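Local coordinates for protein diphthine synthase (Aeropyrum pernix, PDB 1WDE) that probably uses S-adenosyl-L-methionine to trimethylate the amino group of the modified histidine in elongation factor 2, giving diphthine, an intermediate on the way to diphthamide, at residues Arg196-Ala199 against Arg200-Ala204; Trp48-Lys51 against Ser52-Ala56; Ala251-Gly255 against Val256-Leu260; Arg158-Leu161 against Asn162-Ala165; Leu227-Ser231 against Leu232-Ser236. All coordinates share one frame; numbering follows the deposited sequence.

Contact 1. Residues Arg196-Ala199 against Arg200-Ala204; sequences REYA and REAGA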
# COMPACT_ATOMS: atom_id res chain seq x y z
N ARG A 196 -13.96 12.99 12.19
CA ARG A 196 -14.91 13.76 12.99
C ARG A 196 -14.77 13.41 14.47
O ARG A 196 -14.90 14.28 15.34
CB ARG A 196 -16.34 13.53 12.52
CG ARG A 196 -16.66 14.22 11.19
CD ARG A 196 -18.15 14.17 10.86
NE ARG A 196 -18.64 12.82 10.58
CZ ARG A 196 -18.46 12.16 9.43
NH1 ARG A 196 -18.96 10.94 9.29
NH2 ARG A 196 -17.81 12.73 8.42
N GLU A 197 -14.50 12.14 14.75
CA GLU A 197 -14.32 11.69 16.12
C GLU A 197 -13.00 12.24 16.65
O GLU A 197 -12.94 12.72 17.78
CB GLU A 197 -14.29 10.16 16.15
CG GLU A 197 -14.91 9.54 17.38
CD GLU A 197 -15.22 8.07 17.18
OE1 GLU A 197 -16.09 7.75 16.34
OE2 GLU A 197 -14.58 7.24 17.86
N TYR A 198 -11.95 12.17 15.83
CA TYR A 198 -10.63 12.67 16.22
C TYR A 198 -10.57 14.18 16.43
O TYR A 198 -10.05 14.66 17.44
CB TYR A 198 -9.57 12.24 15.20
CG TYR A 198 -8.21 12.86 15.44
CD1 TYR A 198 -7.52 12.65 16.64
CD2 TYR A 198 -7.61 13.69 14.48
CE1 TYR A 198 -6.27 13.24 16.87
CE2 TYR A 198 -6.37 14.29 14.69
CZ TYR A 198 -5.71 14.06 15.89
OH TYR A 198 -4.49 14.66 16.11
N ALA A 199 -11.09 14.95 15.47
CA ALA A 199 -11.07 16.41 15.59
C ALA A 199 -11.84 16.84 16.84
O ALA A 199 -11.47 17.80 17.52
CB ALA A 199 -11.68 17.05 14.35
N ARG A 200 -12.91 16.11 17.14
CA ARG A 200 -13.73 16.38 18.31
C ARG A 200 -12.87 16.37 19.58
O ARG A 200 -12.87 17.33 20.34
CB ARG A 200 -14.84 15.33 18.44
CG ARG A 200 -15.79 15.58 19.60
CD ARG A 200 -16.49 14.30 20.05
NE ARG A 200 -17.17 14.51 21.33
CZ ARG A 200 -17.61 13.53 22.11
NH1 ARG A 200 -17.44 12.26 21.75
NH2 ARG A 200 -18.21 13.81 23.26
N GLU A 201 -12.13 15.28 19.79
CA GLU A 201 -11.27 15.13 20.96
C GLU A 201 -9.97 15.93 20.88
O GLU A 201 -9.32 16.17 21.90
CB GLU A 201 -10.91 13.65 21.17
CG GLU A 201 -10.07 13.05 20.05
CD GLU A 201 -9.64 11.61 20.34
OE1 GLU A 201 -8.78 11.41 21.23
OE2 GLU A 201 -10.15 10.69 19.67
N ALA A 202 -9.57 16.31 19.67
CA ALA A 202 -8.34 17.07 19.48
C ALA A 202 -8.63 18.56 19.63
O ALA A 202 -7.70 19.37 19.72
CB ALA A 202 -7.76 16.79 18.11
N GLY A 203 -9.91 18.92 19.66
CA GLY A 203 -10.29 20.31 19.80
C GLY A 203 -10.00 21.11 18.54
O GLY A 203 -9.27 22.11 18.58
N ALA A 204 -10.56 20.67 17.42
CA ALA A 204 -10.36 21.35 16.15
C ALA A 204 -11.40 20.89 15.16
O ALA A 204 -11.99 19.83 15.32
CB ALA A 204 -8.97 21.06 15.62

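Contact 2. Residues Trp48-Lys51 against Ser52-Ala56; sequences WLYK and SVVEA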
# COMPACT_ATOMS: atom_id res chain seq x y z
N TRP A 48 -3.86 -14.26 -10.11
CA TRP A 48 -2.93 -14.59 -11.17
C TRP A 48 -1.57 -15.05 -10.64
O TRP A 48 -0.84 -15.74 -11.35
CB TRP A 48 -2.70 -13.36 -12.06
CG TRP A 48 -2.01 -12.24 -11.31
CD1 TRP A 48 -2.59 -11.37 -10.42
CD2 TRP A 48 -0.60 -11.99 -11.26
NE1 TRP A 48 -1.62 -10.60 -9.82
CE2 TRP A 48 -0.39 -10.96 -10.31
CE3 TRP A 48 0.51 -12.54 -11.91
CZ2 TRP A 48 0.89 -10.46 -10.00
CZ3 TRP A 48 1.78 -12.05 -11.60
CH2 TRP A 48 1.95 -11.02 -10.65
N LEU A 49 -1.23 -14.65 -9.42
CA LEU A 49 0.07 -14.96 -8.83
C LEU A 49 0.49 -16.43 -8.88
O LEU A 49 1.49 -16.76 -9.50
CB LEU A 49 0.13 -14.45 -7.38
CG LEU A 49 1.45 -14.65 -6.63
CD1 LEU A 49 2.58 -13.95 -7.36
CD2 LEU A 49 1.30 -14.13 -5.22
N TYR A 50 -0.27 -17.29 -8.20
CA TYR A 50 -0.01 -18.73 -8.16
C TYR A 50 0.35 -19.25 -9.56
O TYR A 50 1.43 -19.80 -9.77
CB TYR A 50 -1.24 -19.46 -7.64
CG TYR A 50 -1.02 -20.92 -7.26
CD1 TYR A 50 -0.33 -21.27 -6.10
CD2 TYR A 50 -1.54 -21.95 -8.06
CE1 TYR A 50 -0.15 -22.61 -5.73
CE2 TYR A 50 -1.38 -23.29 -7.70
CZ TYR A 50 -0.68 -23.62 -6.54
OH TYR A 50 -0.54 -24.94 -6.17
N LYS A 51 -0.57 -19.08 -10.51
CA LYS A 51 -0.36 -19.52 -11.89
C LYS A 51 0.94 -19.01 -12.50
O LYS A 51 1.66 -19.76 -13.14
CB LYS A 51 -1.53 -19.07 -12.78
CG LYS A 51 -1.21 -19.11 -14.28
CD LYS A 51 -2.28 -18.37 -15.09
CE LYS A 51 -1.78 -18.01 -16.49
NZ LYS A 51 -1.29 -19.19 -17.25
N SER A 52 1.22 -17.72 -12.31
CA SER A 52 2.44 -17.10 -12.85
C SER A 52 3.72 -17.69 -12.27
O SER A 52 4.70 -17.87 -12.97
CB SER A 52 2.43 -15.59 -12.60
OG SER A 52 3.64 -14.99 -13.03
N VAL A 53 3.69 -17.95 -10.97
CA VAL A 53 4.84 -18.54 -10.28
C VAL A 53 5.03 -19.96 -10.83
O VAL A 53 6.07 -20.28 -11.41
CB VAL A 53 4.59 -18.59 -8.75
CG1 VAL A 53 5.74 -19.31 -8.05
CG2 VAL A 53 4.47 -17.16 -8.18
N VAL A 54 4.01 -20.80 -10.66
CA VAL A 54 4.01 -22.19 -11.14
C VAL A 54 4.59 -22.26 -12.54
O VAL A 54 5.34 -23.17 -12.88
CB VAL A 54 2.58 -22.77 -11.17
CG1 VAL A 54 2.51 -23.99 -12.09
CG2 VAL A 54 2.15 -23.14 -9.77
N GLU A 55 4.21 -21.28 -13.35
CA GLU A 55 4.67 -21.19 -14.72
C GLU A 55 6.19 -21.03 -14.74
O GLU A 55 6.88 -21.61 -15.58
CB GLU A 55 3.97 -19.99 -15.36
CG GLU A 55 4.17 -19.81 -16.85
CD GLU A 55 3.18 -18.80 -17.42
OE1 GLU A 55 3.49 -18.19 -18.47
OE2 GLU A 55 2.09 -18.64 -16.82
N ALA A 56 6.72 -20.24 -13.80
CA ALA A 56 8.15 -19.99 -13.71
C ALA A 56 8.97 -21.10 -13.06
O ALA A 56 10.06 -21.40 -13.52
CB ALA A 56 8.39 -18.67 -12.97

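Contact 3. Residues Ala251-Gly255 against Val256-Leu260; sequences ARLSG and VEEWL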
# COMPACT_ATOMS: atom_id res chain seq x y z
N ALA A 251 -0.35 16.99 0.22
CA ALA A 251 -0.14 18.14 1.07
C ALA A 251 -0.36 19.21 0.01
O ALA A 251 -0.54 18.88 -1.17
CB ALA A 251 1.30 18.19 1.59
N ARG A 252 -0.31 20.47 0.40
CA ARG A 252 -0.52 21.54 -0.57
C ARG A 252 0.43 21.39 -1.75
O ARG A 252 1.65 21.40 -1.59
CB ARG A 252 -0.31 22.90 0.11
CG ARG A 252 -0.75 24.03 -0.73
CD ARG A 252 -1.28 25.15 0.14
NE ARG A 252 -1.60 26.29 -0.70
CZ ARG A 252 -2.24 27.37 -0.26
NH1 ARG A 252 -2.63 27.44 1.00
NH2 ARG A 252 -2.47 28.37 -1.10
N LEU A 253 -0.13 21.26 -2.95
CA LEU A 253 0.68 21.05 -4.14
C LEU A 253 1.54 22.24 -4.51
O LEU A 253 1.13 23.38 -4.35
CB LEU A 253 -0.20 20.74 -5.35
CG LEU A 253 -1.04 19.47 -5.23
CD1 LEU A 253 -2.00 19.35 -6.40
CD2 LEU A 253 -0.11 18.29 -5.14
N SER A 254 2.72 21.95 -5.03
CA SER A 254 3.62 22.98 -5.49
C SER A 254 3.07 23.39 -6.86
O SER A 254 2.34 22.62 -7.49
CB SER A 254 5.04 22.42 -5.64
OG SER A 254 5.27 21.96 -6.97
N GLY A 255 3.38 24.60 -7.31
CA GLY A 255 2.88 25.02 -8.60
C GLY A 255 3.18 24.02 -9.70
O GLY A 255 2.32 23.70 -10.52
N VAL A 256 4.42 23.53 -9.73
CA VAL A 256 4.80 22.55 -10.74
C VAL A 256 4.01 21.26 -10.55
O VAL A 256 3.63 20.62 -11.53
CB VAL A 256 6.33 22.27 -10.70
CG1 VAL A 256 6.66 21.03 -11.53
CG2 VAL A 256 7.10 23.48 -11.27
N GLU A 257 3.71 20.90 -9.30
CA GLU A 257 2.94 19.67 -9.05
C GLU A 257 1.50 19.71 -9.55
O GLU A 257 0.98 18.69 -10.00
CB GLU A 257 2.94 19.33 -7.57
CG GLU A 257 4.24 18.67 -7.08
CD GLU A 257 4.14 18.30 -5.63
OE1 GLU A 257 3.76 19.17 -4.82
OE2 GLU A 257 4.43 17.15 -5.28
N GLU A 258 0.85 20.86 -9.43
CA GLU A 258 -0.52 21.04 -9.92
C GLU A 258 -0.54 20.78 -11.42
O GLU A 258 -1.47 20.18 -11.96
CB GLU A 258 -1.02 22.47 -9.65
CG GLU A 258 -1.37 22.72 -8.19
CD GLU A 258 -1.84 24.15 -7.90
OE1 GLU A 258 -2.28 24.40 -6.76
OE2 GLU A 258 -1.76 25.02 -8.81
N TRP A 259 0.51 21.25 -12.09
CA TRP A 259 0.63 21.08 -13.53
C TRP A 259 0.84 19.60 -13.84
O TRP A 259 0.19 19.06 -14.73
CB TRP A 259 1.78 21.95 -14.04
CG TRP A 259 2.20 21.75 -15.47
CD1 TRP A 259 1.47 22.01 -16.60
CD2 TRP A 259 3.47 21.25 -15.91
NE1 TRP A 259 2.21 21.70 -17.73
CE2 TRP A 259 3.44 21.24 -17.33
CE3 TRP A 259 4.63 20.82 -15.26
CZ2 TRP A 259 4.53 20.80 -18.10
CZ3 TRP A 259 5.71 20.39 -16.02
CH2 TRP A 259 5.65 20.38 -17.43
N LEU A 260 1.75 18.95 -13.11
CA LEU A 260 2.05 17.52 -13.30
C LEU A 260 0.83 16.65 -13.02
O LEU A 260 0.51 15.77 -13.81
CB LEU A 260 3.20 17.08 -12.39
CG LEU A 260 4.57 17.72 -12.63
CD1 LEU A 260 5.57 17.30 -11.53
CD2 LEU A 260 5.07 17.32 -14.00
O HOH W 1 0.40 25.35 -11.18

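Contact 4. Residues Arg158-Leu161 against Asn162-Ala165; sequences RIYL and NLCA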
# COMPACT_ATOMS: atom_id res chain seq x y z
N ARG A 158 -2.23 10.41 11.71
CA ARG A 158 -1.00 10.29 10.93
C ARG A 158 -1.13 11.09 9.64
O ARG A 158 -0.14 11.62 9.11
CB ARG A 158 -0.66 8.82 10.66
CG ARG A 158 -0.26 8.03 11.91
CD ARG A 158 0.55 6.78 11.53
NE ARG A 158 1.78 7.12 10.81
CZ ARG A 158 2.29 6.41 9.81
NH1 ARG A 158 1.69 5.30 9.39
NH2 ARG A 158 3.39 6.82 9.18
N ILE A 159 -2.34 11.20 9.12
CA ILE A 159 -2.52 11.97 7.90
C ILE A 159 -2.26 13.43 8.22
O ILE A 159 -1.56 14.11 7.47
CB ILE A 159 -3.94 11.80 7.32
CG1 ILE A 159 -4.15 10.34 6.90
CG2 ILE A 159 -4.12 12.75 6.14
CD1 ILE A 159 -5.59 10.04 6.40
N TYR A 160 -2.79 13.93 9.34
CA TYR A 160 -2.52 15.33 9.69
C TYR A 160 -1.01 15.55 9.95
O TYR A 160 -0.47 16.61 9.67
CB TYR A 160 -3.32 15.76 10.93
CG TYR A 160 -4.80 15.95 10.68
CD1 TYR A 160 -5.73 15.02 11.13
CD2 TYR A 160 -5.28 17.09 10.02
CE1 TYR A 160 -7.11 15.22 10.95
CE2 TYR A 160 -6.64 17.30 9.83
CZ TYR A 160 -7.55 16.36 10.30
OH TYR A 160 -8.90 16.57 10.14
N LEU A 161 -0.33 14.55 10.49
CA LEU A 161 1.12 14.68 10.75
C LEU A 161 1.88 14.87 9.44
O LEU A 161 2.83 15.66 9.37
CB LEU A 161 1.62 13.45 11.52
CG LEU A 161 1.17 13.46 13.00
CD1 LEU A 161 1.68 12.22 13.73
CD2 LEU A 161 1.73 14.72 13.67
N ASN A 162 1.46 14.17 8.40
CA ASN A 162 2.10 14.31 7.10
C ASN A 162 1.82 15.73 6.61
O ASN A 162 2.72 16.44 6.13
CB ASN A 162 1.50 13.34 6.06
CG ASN A 162 2.12 11.96 6.09
OD1 ASN A 162 3.25 11.76 6.53
ND2 ASN A 162 1.39 10.99 5.56
N LEU A 163 0.56 16.14 6.69
CA LEU A 163 0.18 17.47 6.26
C LEU A 163 1.02 18.55 6.94
O LEU A 163 1.49 19.47 6.28
CB LEU A 163 -1.31 17.72 6.51
CG LEU A 163 -2.19 16.81 5.65
CD1 LEU A 163 -3.65 16.89 6.09
CD2 LEU A 163 -2.05 17.24 4.19
N CYS A 164 1.19 18.45 8.25
CA CYS A 164 1.98 19.45 8.99
C CYS A 164 3.46 19.46 8.56
O CYS A 164 4.17 20.45 8.77
CB CYS A 164 1.91 19.20 10.50
SG CYS A 164 0.26 19.27 11.25
N ALA A 165 3.93 18.36 7.97
CA ALA A 165 5.31 18.28 7.53
C ALA A 165 5.41 18.65 6.05
O ALA A 165 6.49 18.68 5.49
CB ALA A 165 5.85 16.87 7.75
O HOH W 2 2.28 10.51 8.97

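Contact 5. Residues Leu227-Ser231 against Leu232-Ser236; sequences LYWSS and LERLS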
# COMPACT_ATOMS: atom_id res chain seq x y z
N LEU A 227 -7.25 9.22 -11.19
CA LEU A 227 -8.46 10.02 -11.10
C LEU A 227 -8.40 11.06 -10.00
O LEU A 227 -8.22 10.75 -8.82
CB LEU A 227 -9.66 9.10 -10.85
CG LEU A 227 -10.01 8.02 -11.89
CD1 LEU A 227 -9.93 8.63 -13.29
CD2 LEU A 227 -9.07 6.84 -11.76
N TYR A 228 -8.56 12.31 -10.40
CA TYR A 228 -8.54 13.41 -9.45
C TYR A 228 -9.91 13.58 -8.82
O TYR A 228 -10.93 13.63 -9.53
CB TYR A 228 -8.15 14.71 -10.16
CG TYR A 228 -8.14 15.90 -9.23
CD1 TYR A 228 -7.06 16.14 -8.40
CD2 TYR A 228 -9.21 16.79 -9.19
CE1 TYR A 228 -7.03 17.23 -7.55
CE2 TYR A 228 -9.19 17.90 -8.34
CZ TYR A 228 -8.09 18.11 -7.52
OH TYR A 228 -8.02 19.21 -6.69
N TRP A 229 -9.95 13.65 -7.49
CA TRP A 229 -11.20 13.86 -6.76
C TRP A 229 -11.07 15.19 -6.01
O TRP A 229 -10.24 15.33 -5.10
CB TRP A 229 -11.47 12.70 -5.80
CG TRP A 229 -11.95 11.49 -6.54
CD1 TRP A 229 -11.17 10.56 -7.19
CD2 TRP A 229 -13.31 11.15 -6.85
NE1 TRP A 229 -11.97 9.68 -7.89
CE2 TRP A 229 -13.28 10.02 -7.70
CE3 TRP A 229 -14.55 11.71 -6.50
CZ2 TRP A 229 -14.45 9.42 -8.19
CZ3 TRP A 229 -15.71 11.11 -7.00
CH2 TRP A 229 -15.65 9.98 -7.83
N SER A 230 -11.92 16.15 -6.38
CA SER A 230 -11.88 17.49 -5.78
C SER A 230 -11.96 17.51 -4.26
O SER A 230 -11.50 18.46 -3.64
CB SER A 230 -12.98 18.38 -6.40
OG SER A 230 -14.28 17.90 -6.11
N SER A 231 -12.53 16.47 -3.65
CA SER A 231 -12.64 16.39 -2.19
C SER A 231 -12.83 14.93 -1.77
O SER A 231 -13.41 14.14 -2.53
CB SER A 231 -13.84 17.21 -1.68
OG SER A 231 -15.06 16.57 -2.01
N LEU A 232 -12.37 14.57 -0.58
CA LEU A 232 -12.53 13.20 -0.11
C LEU A 232 -14.02 12.99 0.20
O LEU A 232 -14.53 11.87 0.20
CB LEU A 232 -11.68 12.95 1.16
CG LEU A 232 -10.19 12.65 0.94
CD1 LEU A 232 -9.47 12.54 2.29
CD2 LEU A 232 -10.04 11.34 0.14
N GLU A 233 -14.72 14.08 0.49
CA GLU A 233 -16.16 14.02 0.77
C GLU A 233 -16.84 13.42 -0.47
O GLU A 233 -17.65 12.51 -0.37
CB GLU A 233 -16.68 15.43 1.04
CG GLU A 233 -18.15 15.53 1.41
CD GLU A 233 -18.48 14.76 2.66
OE1 GLU A 233 -19.22 13.76 2.55
OE2 GLU A 233 -17.99 15.14 3.75
N ARG A 234 -16.49 13.94 -1.63
CA ARG A 234 -17.06 13.46 -2.89
C ARG A 234 -16.73 11.99 -3.13
O ARG A 234 -17.58 11.22 -3.58
CB ARG A 234 -16.54 14.28 -4.07
CG ARG A 234 -17.21 15.63 -4.25
CD ARG A 234 -16.97 16.17 -5.65
NE ARG A 234 -17.49 15.24 -6.66
CZ ARG A 234 -17.33 15.39 -7.97
NH1 ARG A 234 -16.66 16.42 -8.45
NH2 ARG A 234 -17.84 14.49 -8.80
N LEU A 235 -15.50 11.59 -2.85
CA LEU A 235 -15.08 10.21 -3.07
C LEU A 235 -15.76 9.26 -2.12
O LEU A 235 -16.08 8.13 -2.49
CB LEU A 235 -13.56 10.08 -2.89
CG LEU A 235 -12.91 8.71 -3.06
CD1 LEU A 235 -13.30 8.10 -4.41
CD2 LEU A 235 -11.39 8.88 -2.98
N SER A 236 -16.00 9.72 -0.89
CA SER A 236 -16.60 8.88 0.15
C SER A 236 -17.97 8.32 -0.22
O SER A 236 -18.37 7.28 0.30
CB SER A 236 -16.75 9.67 1.46
OG SER A 236 -17.67 10.74 1.29

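Contact 1. Residues Arg196-Ala199 against Arg200-Ala204
The methyl group of Ala-202 sits over one face of the Tyr-198 ring, its CB 4.2 Å from the ring centroid and shifted toward the CE1-CZ rim, a CH-pi contact between residues one helical turn apart. Tyr-198 carries its ring with CG opposite the backbone N (chi1 173°), which lays the ring alongside the next turn. Beside it the CG of Glu-201 approaches the ring obliquely, and a chi1 of 65° turns this CG back to 3.1 Å from Tyr-198 O. Under these side chains runs the usual ladder of helix bonds, among them Arg-200 N to Arg-196 O and Ala-202 N to Tyr-198 O, the latter 2.8 Å long. The helix then stops. Gly-203 takes a positive phi of 71°, a value glycine tolerates better than any residue with a CB, and Ala-204 N turns back to donate to Ala-199 O at 3.0 Å. With a weak bond from Gly-203 N to Arg-200 O, this fits a Schellman motif at the end of helix 184-202. Ala-199 O is thus the acceptor shared by the last turn, with weaker bonds from Ala-202 N and Gly-203 N. Alanine suits position 199 because its small CB already meets Ala-204 O where the chain folds back. Farther out, Tyr-198 OH is hydrogen-bonded to Glu-292 near the C terminus, and its ring packs on Ile-153 and Arg-157 of helix 153-165. On the exposed side, Arg-196 forms a salt bridge with Glu-193, one turn earlier.

Contact 2. Residues Trp48-Lys51 against Ser52-Ala56
Trp-48 folds its indole forward along the helix, toward Ser-52, where CE3 lies 3.7 Å from Ser-52 CB, an oblique approach rather than a stack. Its CG is held between the backbone N and the carbonyl carbon (chi1 65°), which steers the benzene part of the ring system toward the following turn. The small serine can lie so close to it, and Ser-52 OG accepts a partner beyond this helix by pairing with Trp-15 NE1. An alanine in place of Trp-48 would probably strip Ser-52 CB of this aromatic neighbour and open a gap beside Pro-19 and Gln-22, which the indole also touches.

One residue on, Leu-49 and Val-53 point the same way, with Leu-49 CD1 3.8 Å from Val-53 CG2. Both branched side chains face strand 35-39, packing on Val-38. Tyr-50 presents a ring face to Val-54, whose CG2 rests off-centre above it, 4.2 Å from the centroid; with Val-54 CG1 opposite the backbone N (chi1 160°), CG2 swings back toward the tyrosine. Both residues also touch Val-62, so helix 47-57 is fitted against each of the strands it joins in a beta-alpha-beta unit. On the outer side Lys-51 and Glu-55 run alongside each other, and a bend at the last lysine torsion (chi4 56°) brings NZ to 3.5 Å from Glu-55 OE2. That salt bridge is long, its hydrogen bond weak and both residues exposed, so the pairing is probably a loose one, while Leu-49 and Val-53 are buried against the sheet.

Contact 3. Residues Ala251-Gly255 against Val256-Leu260
From extended angles at Ser-254 (psi 157°) the backbone turns helical at Gly-255, and Ser-254 O accepts from Glu-258 N at 3.0 Å to close the first turn of helix 255-264. Ser-254 is the N-cap, and with Glu-257 it makes a capping box, two reciprocal bonds between side chain and backbone. In one direction Glu-257 N donates to Ser-254 OG at 3.0 Å. In the other Ser-254 N donates, at an N-H...O angle of 165°, to Glu-257 OE1, which uses its anti lone pair. Serine suits the cap because its hydroxyl, one carbon from the backbone, can accept from a first-turn N-H that has no carbonyl partner in a preceding turn, and glutamate three residues on is long enough to fold back to the cap's own N-H. The Glu-257 chain manages this with CG beside its backbone N (chi1 -79°) and an extended run beyond.

Its carboxylate is buried and well supplied: OE1 also forms a salt bridge with Arg-136, while OE2 accepts from Ser-133 N and from His-168. An alanine at this position would probably leave Arg-136 without its charged mate and Ser-254 N without its acceptor.

Leu-253, just ahead of the cap, brings its side chain over the glutamates: its CB is 3.7 Å from Glu-258 CG and its CD2 4.0 Å from Glu-257 CB, so that aliphatic carbons of the turn are packed beneath a leucine that also touches Leu-132. On the solvent side a water joins the exposed turn, donating to Gly-255 O at 2.6 Å and to Glu-258 OE2 at 3.2 Å.

Contact 4. Residues Arg158-Leu161 against Asn162-Ala165
Cys-164 has its SG beside the backbone N (chi1 -61°), which tips the sulfur back to 3.2 Å from Tyr-160 O, and Leu-163 takes nearly the same first torsion, laying its CG 3.3 Å from Ile-159 O. Leu-163 and Ile-159 then run alongside each other, Leu-163 CD1 4.2 Å from Ile-159 CG2. The same methyl comes within 4.3 Å of Tyr-160 CD2, meeting the ring obliquely. Branched aliphatic residues suit this buried stripe, and Leu-208 and Leu-211 add to it from neighbouring loops. Tyr-160 is buried too, but its OH is satisfied by Asp-195 and Leu-207 N while its ring stacks on Tyr-290.

The backbone is regular: the bond from Leu-163 N to Ile-159 O is almost straight, at 170°, and that from Cys-164 N to Tyr-160 O measures 2.9 Å. The bond from Ala-165 N to Leu-161 O is weak, while a second bond from Ala-165 N goes to Asn-162 O. Cys-164 itself is in a disulfide with Cys-285, which ties this turn covalently to helix 277-287.

Asn-162 uses both ends of its amide. A water donates to Arg-158 O at 2.7 Å and, more weakly, to Asn-162 OD1, linking the side chain to the turn before it. Asparagine suits the spot because it offers a donor and an acceptor together: OD1 also takes Gly-139 N, and ND2 gives to Thr-169. Those two residues lie on strands 137-143 and 168-173, so one amide joins helix 153-165 to both neighbouring parallel strands of its beta-alpha-beta crossover.

Contact 5. Residues Leu227-Ser231 against Leu232-Ser236
One face of the Trp-229 indole is occupied by Leu-235, whose CD1 stands 3.9 Å from the centroid of the five-membered ring, almost on the ring normal, in a CH-pi contact. Along the six-membered part, Trp-229 CE3 lies 3.8 Å from Leu-235 N, as packing, while Arg-234 O comes obliquely to CZ3. At the edge of the Arg-234 guanidinium, close to its plane, lies Ser-230 OG, 3.7 Å from NH1. The motif is a serine N-cap: the chain leaves strand 225-229, turns through Ser-230 and Ser-231, and starts helix 232-236.

Leu-235 has CG opposite its backbone N (chi1 180°), which carries CD1 over the indole; the two side chains cross at about a right angle, and CB and CA lie along the six-membered ring. A flat aromatic at the end of this strand suits such a methyl, and both residues touch Ser-213 of strand 213-217. Leucine suits the helix side, since Leu-235 and Leu-232 pack on Val-188 of helix 184-202. Serine fits the cap, its hydroxyl standing in for a helix carbonyl. Ser-231 O takes a weak bond from Leu-235 N, and Ser-231 OG accepts from Arg-234 N at 3.0 Å with an N-H...O angle of 159°.

From the N terminus the order is contact 2, contact 4, contact 1, contact 5 and contact 3, strictly in series: none nests in or crosses another, and each pairs adjoining segments, so none closes a long loop. Contact 2 stands apart on the helix beside the five-stranded parallel sheet, its centre about 47 Å from that of contact 1. The other four gather round the mixed sheet. Tyr-198 of contact 1 packs on Tyr-160 of contact 4, joining helices 184-202 and 153-165, and Ala-251 of contact 3 touches Leu-163 of contact 4. Contact 5, on strand 225-229, outermost of that sheet within this chain, approaches contacts 1, 3 and 4 without touching them.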